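Local coordinates for protein BAT-2 beta-lactamase (Bacillus atrophaeus, PDB 6W5G) that hydrolyses beta-lactam antibiotics as a class D beta-lactamase of a Gram-positive bacterium, and so probably contributes to antibiotic resistance, at residues A250-N253 against I254-I258; Y63-S66 against R67-R71. One frame throughout, in Å; residues are numbered along the deposited sequence.

Contact 1 (A250-N253 against I254-I258); sequences AAKN and ITTDI
Thr255 turns back on Ala251 one helical turn earlier and grips its carbonyl oxygen twice. Its OG1 lies 2.8 Å from Ala251 O and gives its proton to that oxygen, while Thr255 N bonds to the same atom at 3.1 Å. The two donors approach from opposite faces of the carbonyl plane, each tilted about 29° from it. What allows this is the first torsion (chi1 -55°), which sets OG1 beside the backbone N and opposite the carbonyl carbon. OG1 is also hydrogen-bonded to Thr242 of strand 236-244, which ties the helix to the sheet.

The backbone bonds are regular i to i+4 links of an alpha-helix: Ile254 N reaches Ala250 O at 2.9 Å, Thr256 N reaches Lys252 O at 2.8 Å, and Asp257 N reaches Asn253 O at 2.9 Å.

Water provides the third kind of link. Asn253 OD1 accepts from a water at 2.8 Å, and Thr256 OG1 lies 2.7 Å from the same water oxygen, so the two side chains are bridged across a gap too long for a direct hydrogen bond.

Van der Waals contacts complete the set. Ile254 lays its methylene CG1 3.3 Å from the carbonyl oxygen Ala250 O; its side chain also touches Arg46 and makes a nonpolar contact with Phe43. Lys252 runs extended past Phe227 of strand 225-233, its amine hydrogen-bonded to Gln203.

Helix 248-261 packs on the six-stranded sheet through Ala251 against Phe227 and Thr242, Thr255 against Phe227 and Phe240, and Thr256 against Leu211. The chemistry implies that the buried hydroxyl of Thr255 meets its polar needs within the helix and on the adjacent strand, while the water joins buried Thr256 to exposed Asn253.

Contact 2 (Y63-S66 against R67-R71); sequences YNES and RAKER
With CG of Asn64 opposite its own backbone N (chi1 -168°) and OD1 nearly eclipsing CA about the CB-CG bond, OD1 swings forward to Arg67 N, 3.2 Å away. The N-H points almost straight at the oxygen, at 169°, yet the donor stands 62° out of the amide's carbonyl plane. Meanwhile ND2 lies 3.5 Å from Arg67 CB and uses its hydrogen bond on Gly48 O, so the amide is held from both ends.

The backbone repeats the link one residue on: Ala68 N bonds to Asn64 O at 3.0 Å, with the donor in the carbonyl plane. Thr49 OG1 is hydrogen-bonded to both Asn64 O and Tyr63 O, with one proton to share between them. By contrast, Lys69 N divides weakly between Glu65 O and Ser66 O.

On the outer face Glu65 and Lys69, both extended beyond CG, cross at their ends. Glu65 OE2 forms a salt bridge with Lys69 NZ at 3.6 Å, but Lys69 CE lies closer to OE2 than the amine does, at 3.3 Å, so the bridge is a loose one over a carbon contact. Both residues are exposed, and the attraction is probably softened by solvent.

Arg67 leads its guanidinium away to Asn243 and Asp47, and Ala68 packs its methyl on Thr49, Ile51 and Leu173. The pattern, an asparagine accepting from the third residue after it where strand 59-63 gives way to helix 65-68, is an N-cap, here made by a residue of left-handed backbone and with the donor well out of the amide plane.

Contact 2 comes first along the chain, at the exit from strand 59-63, an outermost strand of the six-stranded antiparallel sheet; contact 1 comes near the C-terminal end, on helix 248-261 shortly after strand 236-244. Their centres are about 17 Å apart and their nearest atoms about 7 Å apart, so they do not touch. Both nevertheless meet the same sheet: contact 1 through Thr242 on strand 236-244, contact 2 through Asn243 beside it and through Thr49 on strand 48-54. Residue Phe43 also touches both, packing on Ile254 and stacking with Tyr63. Each is a local contact whose outside partners reach the same sheet, within the penicillin-binding transpeptidase-like fold.

Contact 1 (A250-N253 against I254-I258)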
loop_
_atom_site.group_PDB
_atom_site.type_symbol
_atom_site.label_atom_id
_atom_site.label_comp_id
_atom_site.label_asym_id
_atom_site.label_seq_id
_atom_site.Cartn_x
_atom_site.Cartn_y
_atom_site.Cartn_z
ATOM N N ALA A 250 6.568 10.219 -6.152
ATOM C CA ALA A 250 6.649 10.061 -7.601
ATOM C C ALA A 250 5.776 8.906 -8.074
ATOM O O ALA A 250 5.090 9.013 -9.098
ATOM C CB ALA A 250 8.097 9.840 -8.025
ATOM N N ALA A 251 5.794 7.790 -7.341
ATOM C CA ALA A 251 4.961 6.649 -7.711
ATOM C C ALA A 251 3.486 7.021 -7.693
ATOM O O ALA A 251 2.719 6.613 -8.578
ATOM C CB ALA A 251 5.224 5.485 -6.752
ATOM N N LYS A 252 3.069 7.789 -6.686
ATOM C CA LYS A 252 1.676 8.199 -6.603
ATOM C C LYS A 252 1.318 9.134 -7.749
ATOM O O LYS A 252 0.245 9.000 -8.354
ATOM C CB LYS A 252 1.402 8.860 -5.250
ATOM C CG LYS A 252 -0.042 9.317 -5.087
ATOM C CD LYS A 252 -0.289 9.949 -3.736
ATOM C CE LYS A 252 -1.646 10.644 -3.736
ATOM N NZ LYS A 252 -1.986 11.273 -2.430
ATOM N N ASN A 253 2.208 10.082 -8.067
ATOM C CA ASN A 253 1.921 11.044 -9.127
ATOM C C ASN A 253 1.858 10.365 -10.492
ATOM O O ASN A 253 1.028 10.730 -11.332
ATOM C CB ASN A 253 2.970 12.159 -9.117
ATOM C CG ASN A 253 2.847 13.068 -7.905
ATOM O OD1 ASN A 253 1.822 13.075 -7.217
ATOM N ND2 ASN A 253 3.897 13.839 -7.634
ATOM N N ILE A 254 2.726 9.377 -10.732
ATOM C CA ILE A 254 2.616 8.577 -11.950
ATOM C C ILE A 254 1.250 7.911 -12.007
ATOM O O ILE A 254 0.574 7.926 -13.045
ATOM C CB ILE A 254 3.751 7.536 -12.015
ATOM C CG1 ILE A 254 5.094 8.214 -12.280
ATOM C CG2 ILE A 254 3.456 6.480 -13.085
ATOM C CD1 ILE A 254 6.286 7.340 -11.993
ATOM N N THR A 255 0.817 7.332 -10.877
ATOM C CA THR A 255 -0.458 6.620 -10.830
ATOM C C THR A 255 -1.616 7.555 -11.123
ATOM O O THR A 255 -2.468 7.259 -11.971
ATOM C CB THR A 255 -0.663 5.978 -9.458
ATOM O OG1 THR A 255 0.452 5.144 -9.137
ATOM C CG2 THR A 255 -1.919 5.118 -9.478
ATOM N N THR A 256 -1.668 8.693 -10.427
ATOM C CA THR A 256 -2.788 9.602 -10.653
ATOM C C THR A 256 -2.764 10.186 -12.062
ATOM O O THR A 256 -3.829 10.396 -12.647
ATOM C CB THR A 256 -2.891 10.672 -9.558
ATOM O OG1 THR A 256 -1.677 11.440 -9.486
ATOM C CG2 THR A 256 -3.150 10.008 -8.211
ATOM N N ASP A 257 -1.574 10.427 -12.629
ATOM C CA ASP A 257 -1.503 10.887 -14.016
ATOM C C ASP A 257 -2.141 9.868 -14.958
ATOM O O ASP A 257 -2.888 10.235 -15.871
ATOM C CB ASP A 257 -0.048 11.138 -14.430
ATOM C CG ASP A 257 0.486 12.484 -13.944
ATOM O OD1 ASP A 257 -0.307 13.301 -13.424
ATOM O OD2 ASP A 257 1.712 12.727 -14.074
ATOM N N ILE A 258 -1.863 8.578 -14.741
ATOM C CA ILE A 258 -2.443 7.533 -15.584
ATOM C C ILE A 258 -3.954 7.470 -15.389
ATOM O O ILE A 258 -4.720 7.392 -16.357
ATOM C CB ILE A 258 -1.775 6.176 -15.291
ATOM C CG1 ILE A 258 -0.317 6.189 -15.752
ATOM C CG2 ILE A 258 -2.548 5.044 -15.971
ATOM C CD1 ILE A 258 0.522 5.068 -15.140
HETATM O O HOH W 1 -0.862 12.420 -7.076
#

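Contact 2 (Y63-S66 against R67-R71)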
loop_
_atom_site.group_PDB
_atom_site.type_symbol
_atom_site.label_atom_id
_atom_site.label_comp_id
_atom_site.label_asym_id
_atom_site.label_seq_id
_atom_site.Cartn_x
_atom_site.Cartn_y
_atom_site.Cartn_z
ATOM N N TYR A 63 2.728 -2.877 -17.480
ATOM C CA TYR A 63 3.881 -2.226 -18.088
ATOM C C TYR A 63 5.128 -2.708 -17.353
ATOM O O TYR A 63 5.184 -2.630 -16.120
ATOM C CB TYR A 63 3.768 -0.702 -17.954
ATOM C CG TYR A 63 5.035 0.037 -18.322
ATOM C CD1 TYR A 63 5.322 0.351 -19.647
ATOM C CD2 TYR A 63 5.947 0.423 -17.346
ATOM C CE1 TYR A 63 6.482 1.022 -19.988
ATOM C CE2 TYR A 63 7.114 1.082 -17.681
ATOM C CZ TYR A 63 7.377 1.378 -19.002
ATOM O OH TYR A 63 8.532 2.049 -19.339
ATOM N N ASN A 64 6.118 -3.200 -18.107
ATOM C CA ASN A 64 7.380 -3.712 -17.565
ATOM C C ASN A 64 7.151 -4.954 -16.696
ATOM O O ASN A 64 7.265 -4.929 -15.472
ATOM C CB ASN A 64 8.181 -2.640 -16.811
ATOM C CG ASN A 64 9.601 -3.085 -16.504
ATOM O OD1 ASN A 64 9.952 -4.252 -16.714
ATOM N ND2 ASN A 64 10.426 -2.161 -16.010
ATOM N N GLU A 65 6.859 -6.062 -17.377
ATOM C CA GLU A 65 6.543 -7.287 -16.653
ATOM C C GLU A 65 7.743 -7.823 -15.879
ATOM O O GLU A 65 7.566 -8.448 -14.826
ATOM C CB GLU A 65 5.982 -8.348 -17.595
ATOM C CG GLU A 65 5.409 -9.521 -16.825
ATOM C CD GLU A 65 4.656 -10.506 -17.690
ATOM O OE1 GLU A 65 4.637 -10.355 -18.929
ATOM O OE2 GLU A 65 4.084 -11.449 -17.119
ATOM N N SER A 66 8.962 -7.596 -16.376
ATOM C CA SER A 66 10.145 -8.079 -15.670
ATOM C C SER A 66 10.245 -7.461 -14.282
ATOM O O SER A 66 10.490 -8.160 -13.292
ATOM C CB SER A 66 11.399 -7.778 -16.485
ATOM O OG SER A 66 11.396 -8.507 -17.697
ATOM N N ARG A 67 10.058 -6.143 -14.189
ATOM C CA ARG A 67 10.088 -5.510 -12.878
ATOM C C ARG A 67 8.858 -5.875 -12.053
ATOM O O ARG A 67 8.944 -5.972 -10.821
ATOM C CB ARG A 67 10.217 -3.993 -13.028
ATOM C CG ARG A 67 10.557 -3.295 -11.728
ATOM C CD ARG A 67 10.795 -1.801 -11.886
ATOM N NE ARG A 67 10.895 -1.221 -10.552
ATOM C CZ ARG A 67 11.985 -0.675 -10.022
ATOM N NH1 ARG A 67 11.942 -0.244 -8.773
ATOM N NH2 ARG A 67 13.109 -0.544 -10.723
ATOM N N ALA A 68 7.715 -6.101 -12.713
ATOM C CA ALA A 68 6.500 -6.451 -11.982
ATOM C C ALA A 68 6.670 -7.755 -11.212
ATOM O O ALA A 68 6.004 -7.964 -10.191
ATOM C CB ALA A 68 5.319 -6.561 -12.947
ATOM N N LYS A 69 7.548 -8.643 -11.692
ATOM C CA LYS A 69 7.794 -9.936 -11.062
ATOM C C LYS A 69 8.906 -9.908 -10.018
ATOM O O LYS A 69 9.112 -10.915 -9.332
ATOM C CB LYS A 69 8.134 -10.988 -12.130
ATOM C CG LYS A 69 6.968 -11.345 -13.039
ATOM C CD LYS A 69 7.419 -12.231 -14.188
ATOM C CE LYS A 69 6.234 -12.727 -15.009
ATOM N NZ LYS A 69 6.656 -13.714 -16.049
ATOM N N GLU A 70 9.621 -8.794 -9.879
ATOM C CA GLU A 70 10.801 -8.712 -9.024
ATOM C C GLU A 70 10.385 -8.417 -7.586
ATOM O O GLU A 70 9.796 -7.366 -7.307
ATOM C CB GLU A 70 11.693 -7.585 -9.529
ATOM C CG GLU A 70 13.057 -7.483 -8.899
ATOM C CD GLU A 70 13.956 -6.531 -9.681
ATOM O OE1 GLU A 70 13.479 -5.972 -10.698
ATOM O OE2 GLU A 70 15.128 -6.343 -9.282
ATOM N N ARG A 71 10.716 -9.322 -6.667
ATOM C CA ARG A 71 10.417 -9.078 -5.257
ATOM C C ARG A 71 11.282 -7.949 -4.702
ATOM O O ARG A 71 12.503 -7.925 -4.901
ATOM C CB ARG A 71 10.619 -10.345 -4.434
ATOM C CG ARG A 71 9.462 -11.301 -4.570
ATOM C CD ARG A 71 9.539 -12.408 -3.547
ATOM N NE ARG A 71 8.302 -13.174 -3.505
ATOM C CZ ARG A 71 8.188 -14.391 -2.987
ATOM N NH1 ARG A 71 9.250 -15.010 -2.468
ATOM N NH2 ARG A 71 7.008 -14.989 -2.998
#